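Local coordinates for protein chorismate mutase (Paraburkholderia phymatum, PDB 5TS9) that probably catalyses the rearrangement of chorismate to prephenate, at residues Tyr63-Phe74 with Ile121-Arg132. Sequence-based numbering, arbitrary orientation.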
ATOM      1  N   TYR A  63      18.391  16.054 -11.231  1.00 35.37           N
ATOM      2  CA  TYR A  63      17.731  16.877 -10.221  1.00 31.50           C
ATOM      3  C   TYR A  63      18.432  16.795  -8.866  1.00 36.07           C
ATOM      4  O   TYR A  63      17.792  16.949  -7.822  1.00 35.66           O
ATOM      5  CB  TYR A  63      16.266  16.464 -10.065  1.00 26.71           C
ATOM      6  CG  TYR A  63      15.419  16.646 -11.314  1.00 34.92           C
ATOM      7  CD1 TYR A  63      14.775  17.845 -11.566  1.00 34.62           C
ATOM      8  CD2 TYR A  63      15.266  15.618 -12.234  1.00 26.51           C
ATOM      9  CE1 TYR A  63      13.996  18.020 -12.701  1.00 32.17           C
ATOM     10  CE2 TYR A  63      14.493  15.777 -13.365  1.00 29.45           C
ATOM     11  CZ  TYR A  63      13.858  16.984 -13.592  1.00 29.20           C
ATOM     12  OH  TYR A  63      13.086  17.157 -14.711  1.00 35.01           O
ATOM     13  N   GLY A  64      19.740  16.529  -8.860  1.00 35.19           N
ATOM     14  CA  GLY A  64      20.491  16.443  -7.615  1.00 32.12           C
ATOM     15  C   GLY A  64      20.072  15.330  -6.675  1.00 40.00           C
ATOM     16  O   GLY A  64      20.426  15.363  -5.491  1.00 40.84           O
ATOM     17  N   LEU A  65      19.328  14.341  -7.161  1.00 34.38           N
ATOM     18  CA  LEU A  65      18.925  13.203  -6.345  1.00 36.59           C
ATOM     19  C   LEU A  65      19.890  12.039  -6.519  1.00 31.64           C
ATOM     20  O   LEU A  65      20.436  11.821  -7.604  1.00 34.88           O
ATOM     21  CB  LEU A  65      17.519  12.725  -6.704  1.00 24.97           C
ATOM     22  CG  LEU A  65      16.439  13.797  -6.702  1.00 27.45           C
ATOM     23  CD1 LEU A  65      15.104  13.197  -7.137  1.00 22.89           C
ATOM     24  CD2 LEU A  65      16.366  14.410  -5.315  1.00 29.24           C
ATOM     25  N   THR A  66      20.096  11.295  -5.431  1.00 35.36           N
ATOM     26  CA  THR A  66      20.816  10.038  -5.517  1.00 31.90           C
ATOM     27  C   THR A  66      19.913   8.983  -6.130  1.00 34.70           C
ATOM     28  O   THR A  66      18.682   9.072  -6.081  1.00 29.22           O
ATOM     29  CB  THR A  66      21.295   9.546  -4.148  1.00 30.99           C
ATOM     30  OG1 THR A  66      20.183   9.084  -3.368  1.00 28.41           O
ATOM     31  CG2 THR A  66      22.034  10.636  -3.385  1.00 28.99           C
ATOM     32  N   ALA A  67      20.546   7.973  -6.721  1.00 34.88           N
ATOM     33  CA  ALA A  67      19.776   6.911  -7.350  1.00 33.89           C
ATOM     34  C   ALA A  67      18.931   6.188  -6.318  1.00 33.84           C
ATOM     35  O   ALA A  67      17.772   5.849  -6.581  1.00 28.37           O
ATOM     36  CB  ALA A  67      20.709   5.943  -8.079  1.00 34.09           C
ATOM     37  N   GLU A  68      19.482   5.970  -5.124  1.00 25.40           N
ATOM     38  CA  GLU A  68      18.741   5.254  -4.096  1.00 31.25           C
ATOM     39  C   GLU A  68      17.525   6.055  -3.650  1.00 22.87           C
ATOM     40  O   GLU A  68      16.464   5.484  -3.389  1.00 25.49           O
ATOM     41  CB  GLU A  68      19.656   4.938  -2.909  1.00 33.85           C
ATOM     42  N   ASP A  69      17.661   7.383  -3.569  1.00 27.73           N
ATOM     43  CA  ASP A  69      16.544   8.230  -3.153  1.00 22.04           C
ATOM     44  C   ASP A  69      15.387   8.131  -4.145  1.00 20.98           C
ATOM     45  O   ASP A  69      14.241   7.883  -3.758  1.00 22.82           O
ATOM     46  CB  ASP A  69      17.023   9.676  -3.010  1.00 22.83           C
ATOM     47  CG  ASP A  69      16.000  10.585  -2.336  1.00 29.99           C
ATOM     48  OD1 ASP A  69      15.042  10.095  -1.694  1.00 24.93           O
ATOM     49  OD2 ASP A  69      16.153  11.821  -2.448  1.00 26.78           O
ATOM     50  N   ALA A  70      15.675   8.318  -5.433  1.00 27.03           N
ATOM     51  CA  ALA A  70      14.638   8.236  -6.458  1.00 23.50           C
ATOM     52  C   ALA A  70      13.973   6.869  -6.476  1.00 23.92           C
ATOM     53  O   ALA A  70      12.756   6.769  -6.657  1.00 23.00           O
ATOM     54  CB  ALA A  70      15.236   8.546  -7.830  1.00 25.12           C
ATOM     55  N   ILE A  71      14.759   5.799  -6.314  1.00 21.97           N
ATOM     56  CA  ILE A  71      14.184   4.451  -6.286  1.00 23.28           C
ATOM     57  C   ILE A  71      13.178   4.322  -5.153  1.00 20.14           C
ATOM     58  O   ILE A  71      12.057   3.840  -5.349  1.00 22.36           O
ATOM     59  CB  ILE A  71      15.290   3.390  -6.164  1.00 28.87           C
ATOM     60  CG1 ILE A  71      16.133   3.358  -7.441  1.00 22.39           C
ATOM     61  CG2 ILE A  71      14.683   2.014  -5.798  1.00 22.93           C
ATOM     62  CD1 ILE A  71      17.406   2.592  -7.271  1.00 25.75           C
ATOM     63  N   ASN A  72      13.566   4.754  -3.950  1.00 18.90           N
ATOM     64  CA  ASN A  72      12.662   4.683  -2.806  1.00 17.97           C
ATOM     65  C   ASN A  72      11.387   5.468  -3.068  1.00 17.01           C
ATOM     66  O   ASN A  72      10.279   4.991  -2.777  1.00 16.12           O
ATOM     67  CB  ASN A  72      13.352   5.217  -1.552  1.00 18.55           C
ATOM     68  CG  ASN A  72      14.476   4.306  -1.074  1.00 35.06           C
ATOM     69  OD1 ASN A  72      14.569   3.146  -1.480  1.00 27.85           O
ATOM     70  ND2 ASN A  72      15.320   4.827  -0.196  1.00 20.42           N
ATOM     71  N   ILE A  73      11.538   6.694  -3.577  1.00 17.32           N
ATOM     72  CA  ILE A  73      10.385   7.565  -3.810  1.00 18.04           C
ATOM     73  C   ILE A  73       9.445   6.946  -4.837  1.00 20.82           C
ATOM     74  O   ILE A  73       8.219   6.943  -4.659  1.00 17.79           O
ATOM     75  CB  ILE A  73      10.847   8.969  -4.253  1.00 17.33           C
ATOM     76  CG1 ILE A  73      11.530   9.731  -3.095  1.00 20.31           C
ATOM     77  CG2 ILE A  73       9.663   9.777  -4.818  1.00 16.82           C
ATOM     78  CD1 ILE A  73      10.571  10.186  -1.998  1.00 23.95           C
ATOM     79  N   PHE A  74       9.992   6.431  -5.933  1.00 16.58           N
ATOM     80  CA  PHE A  74       9.095   5.934  -6.961  1.00 16.85           C
ATOM     81  C   PHE A  74       8.602   4.525  -6.667  1.00 16.36           C
ATOM     82  O   PHE A  74       7.493   4.183  -7.092  1.00 15.13           O
ATOM     83  CB  PHE A  74       9.753   6.070  -8.332  1.00 17.67           C
ATOM     84  CG  PHE A  74       9.658   7.476  -8.868  1.00 19.23           C
ATOM     85  CD1 PHE A  74      10.563   8.448  -8.453  1.00 18.23           C
ATOM     86  CD2 PHE A  74       8.619   7.846  -9.712  1.00 18.70           C
ATOM     87  CE1 PHE A  74      10.463   9.761  -8.905  1.00 18.59           C
ATOM     88  CE2 PHE A  74       8.501   9.143 -10.171  1.00 25.82           C
ATOM     89  CZ  PHE A  74       9.427  10.115  -9.762  1.00 23.65           C
ATOM     90  N   ILE A 121       7.750  15.685  -9.955  1.00 21.38           N
ATOM     91  CA  ILE A 121       8.012  15.176  -8.613  1.00 21.88           C
ATOM     92  C   ILE A 121       9.484  15.355  -8.263  1.00 25.14           C
ATOM     93  O   ILE A 121       9.832  15.812  -7.170  1.00 20.09           O
ATOM     94  CB  ILE A 121       7.595  13.700  -8.510  1.00 18.12           C
ATOM     95  CG1 ILE A 121       6.069  13.575  -8.433  1.00 17.86           C
ATOM     96  CG2 ILE A 121       8.294  13.068  -7.322  1.00 17.81           C
ATOM     97  CD1 ILE A 121       5.552  12.152  -8.640  1.00 16.50           C
ATOM     98  N   MET A 122      10.370  14.988  -9.189  1.00 21.49           N
ATOM     99  CA  MET A 122      11.798  15.180  -8.944  1.00 28.19           C
ATOM    100  C   MET A 122      12.152  16.656  -8.832  1.00 24.08           C
ATOM    101  O   MET A 122      12.973  17.033  -7.988  1.00 26.22           O
ATOM    102  CB  MET A 122      12.616  14.494 -10.036  1.00 22.47           C
ATOM    103  CG  MET A 122      12.567  12.953  -9.918  1.00 27.18           C
ATOM    104  SD  MET A 122      13.688  12.167 -11.071  1.00 31.83           S
ATOM    105  CE  MET A 122      13.335  10.448 -10.785  1.00 28.39           C
ATOM    106  N   GLN A 123      11.545  17.512  -9.656  1.00 23.15           N
ATOM    107  CA  GLN A 123      11.846  18.937  -9.536  1.00 26.21           C
ATOM    108  C   GLN A 123      11.406  19.469  -8.179  1.00 24.83           C
ATOM    109  O   GLN A 123      12.115  20.263  -7.550  1.00 26.36           O
ATOM    110  CB  GLN A 123      11.175  19.723 -10.665  1.00 30.69           C
ATOM    111  CG  GLN A 123      11.393  21.239 -10.563  1.00 41.26           C
ATOM    112  CD  GLN A 123      12.871  21.626 -10.586  1.00 54.20           C
ATOM    113  OE1 GLN A 123      13.414  22.111  -9.585  1.00 61.14           O
ATOM    114  NE2 GLN A 123      13.529  21.411 -11.725  1.00 51.56           N
ATOM    115  N   ASN A 124      10.238  19.022  -7.707  1.00 22.58           N
ATOM    116  CA  ASN A 124       9.735  19.430  -6.399  1.00 22.24           C
ATOM    117  C   ASN A 124      10.576  18.853  -5.261  1.00 24.23           C
ATOM    118  O   ASN A 124      10.798  19.529  -4.251  1.00 23.32           O
ATOM    119  CB  ASN A 124       8.277  18.992  -6.263  1.00 21.08           C
ATOM    120  CG  ASN A 124       7.348  19.808  -7.146  1.00 41.58           C
ATOM    121  OD1 ASN A 124       7.667  20.941  -7.500  1.00 41.39           O
ATOM    122  ND2 ASN A 124       6.204  19.244  -7.503  1.00 40.00           N
ATOM    123  N   LEU A 125      11.016  17.597  -5.385  1.00 22.87           N
ATOM    124  CA  LEU A 125      11.907  17.023  -4.372  1.00 26.67           C
ATOM    125  C   LEU A 125      13.165  17.856  -4.214  1.00 30.07           C
ATOM    126  O   LEU A 125      13.602  18.159  -3.092  1.00 29.32           O
ATOM    127  CB  LEU A 125      12.288  15.604  -4.767  1.00 27.84           C
ATOM    128  CG  LEU A 125      11.394  14.480  -4.303  1.00 29.08           C
ATOM    129  CD1 LEU A 125      11.663  13.267  -5.177  1.00 30.66           C
ATOM    130  CD2 LEU A 125      11.673  14.194  -2.848  1.00 27.56           C
ATOM    131  N   GLN A 126      13.787  18.194  -5.341  1.00 31.51           N
ATOM    132  CA  GLN A 126      14.957  19.058  -5.327  1.00 32.19           C
ATOM    133  C   GLN A 126      14.646  20.395  -4.663  1.00 36.72           C
ATOM    134  O   GLN A 126      15.406  20.869  -3.812  1.00 32.46           O
ATOM    135  CB  GLN A 126      15.456  19.258  -6.755  1.00 34.51           C
ATOM    136  CG  GLN A 126      16.640  20.189  -6.859  1.00 34.90           C
ATOM    137  CD  GLN A 126      17.111  20.338  -8.285  1.00 41.41           C
ATOM    138  OE1 GLN A 126      16.308  20.352  -9.218  1.00 40.78           O
ATOM    139  NE2 GLN A 126      18.421  20.429  -8.466  1.00 46.41           N
ATOM    140  N   SER A 127      13.522  21.011  -5.027  1.00 25.85           N
ATOM    141  CA  SER A 127      13.173  22.309  -4.456  1.00 33.03           C
ATOM    142  C   SER A 127      13.032  22.257  -2.940  1.00 34.58           C
ATOM    143  O   SER A 127      13.337  23.240  -2.263  1.00 31.63           O
ATOM    144  CB  SER A 127      11.877  22.831  -5.073  1.00 30.32           C
ATOM    145  OG  SER A 127      12.043  23.086  -6.450  1.00 35.38           O
ATOM    146  N   VAL A 128      12.577  21.134  -2.379  1.00 30.22           N
ATOM    147  CA  VAL A 128      12.319  21.075  -0.943  1.00 25.03           C
ATOM    148  C   VAL A 128      13.427  20.339  -0.190  1.00 32.89           C
ATOM    149  O   VAL A 128      13.315  20.122   1.023  1.00 32.28           O
ATOM    150  CB  VAL A 128      10.936  20.464  -0.656  1.00 32.68           C
ATOM    151  CG1 VAL A 128      10.976  18.934  -0.691  1.00 28.96           C
ATOM    152  CG2 VAL A 128      10.397  20.975   0.650  1.00 36.86           C
ATOM    153  N   ALA A 129      14.512  19.982  -0.879  1.00 28.26           N
ATOM    154  CA  ALA A 129      15.670  19.282  -0.341  1.00 31.36           C
ATOM    155  C   ALA A 129      16.117  19.792   1.028  1.00 41.78           C
ATOM    156  O   ALA A 129      16.412  18.973   1.904  1.00 45.22           O
ATOM    157  CB  ALA A 129      16.838  19.371  -1.328  1.00 36.21           C
ATOM    158  N   PRO A 130      16.200  21.113   1.261  1.00 48.37           N
ATOM    159  CA  PRO A 130      16.616  21.567   2.598  1.00 55.21           C
ATOM    160  C   PRO A 130      15.763  21.018   3.729  1.00 53.64           C
ATOM    161  O   PRO A 130      16.322  20.592   4.743  1.00 58.45           O
ATOM    162  CB  PRO A 130      16.505  23.096   2.502  1.00 58.23           C
ATOM    163  CG  PRO A 130      16.701  23.389   1.079  1.00 56.79           C
ATOM    164  CD  PRO A 130      16.051  22.257   0.336  1.00 50.63           C
ATOM    165  N   LEU A 131      14.434  20.991   3.587  1.00 41.30           N
ATOM    166  CA  LEU A 131      13.571  20.645   4.710  1.00 33.36           C
ATOM    167  C   LEU A 131      13.374  19.148   4.898  1.00 30.42           C
ATOM    168  O   LEU A 131      12.644  18.754   5.814  1.00 30.87           O
ATOM    169  CB  LEU A 131      12.205  21.307   4.552  1.00 26.88           C
ATOM    170  CG  LEU A 131      12.314  22.796   4.250  1.00 33.53           C
ATOM    171  CD1 LEU A 131      11.152  23.200   3.411  1.00 38.00           C
ATOM    172  CD2 LEU A 131      12.364  23.606   5.531  1.00 37.60           C
ATOM    173  N   ARG A 132      13.981  18.309   4.055  1.00 29.96           N
ATOM    174  CA  ARG A 132      13.711  16.879   4.137  1.00 27.87           C
ATOM    175  C   ARG A 132      14.322  16.240   5.380  1.00 29.06           C
ATOM    176  O   ARG A 132      13.828  15.205   5.839  1.00 24.22           O
ATOM    177  CB  ARG A 132      14.207  16.192   2.862  1.00 29.91           C
ATOM    178  CG  ARG A 132      13.368  16.540   1.627  1.00 22.98           C
ATOM    179  CD  ARG A 132      13.865  15.807   0.401  1.00 22.65           C
ATOM    180  NE  ARG A 132      13.589  14.375   0.516  1.00 24.84           N
ATOM    181  CZ  ARG A 132      14.032  13.457  -0.336  1.00 24.98           C
ATOM    182  NH1 ARG A 132      14.791  13.829  -1.369  1.00 22.17           N
ATOM    183  NH2 ARG A 132      13.711  12.177  -0.152  1.00 24.20           N
TER
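The axes of segments 67-74 and 121-128 come within 12.0 Å at closest and their directions differ by 120°, while Tyr63 and Leu65, just before the first helix, lie against the second. The contact belongs to the all-helical fold of a type II chorismate mutase. It joins the start of helix 67-95 to the C-terminal part of helix 106-128 and the residues that follow, up to Arg132. Met122 is at the centre of the apolar part. Its CB lies over one face of the Tyr63 ring, 3.9 Å from the centroid, as a CH-pi contact. Its sulfur makes an oblique Met-aromatic contact with the same ring. With an extended chain beyond CG, Met122 passes Leu65 and brings CE to Phe74 CE1, 3.5 Å away, and to Ala70 CB. Ala56 of helix 46-59 also touches Met122 and Phe74. Gln123 NE2 sits at the Tyr63 ring edge, in plane. About one turn further along the helix, Leu125 CD1 packs 4.0 Å from both Leu65 CD1 and Ile73 CG2. Leu125 CD2 lies over the centre of one guanidinium face of Arg132. Thr66 is the N-cap of helix 67-95, its OG1 accepting from Asp69 N. In Asp69, CG is anti to the backbone N (chi1 -169°), which turns the carboxylate toward Arg132. The two form an end-on, bidentate salt bridge with nearly coplanar groups. This buried arginine also donates from NE to Ile169 O and from NH2 to Arg168 O, near the C-terminus. Both carboxylate oxygens use their syn lone pairs. Arg132 NH2 reaches Asp69 OD1 at 2.9 Å, in the guanidinium plane. The bond from Arg132 NH1 to Asp69 OD2 is shorter, 2.7 Å, but more bent (152°) and tilted from that plane.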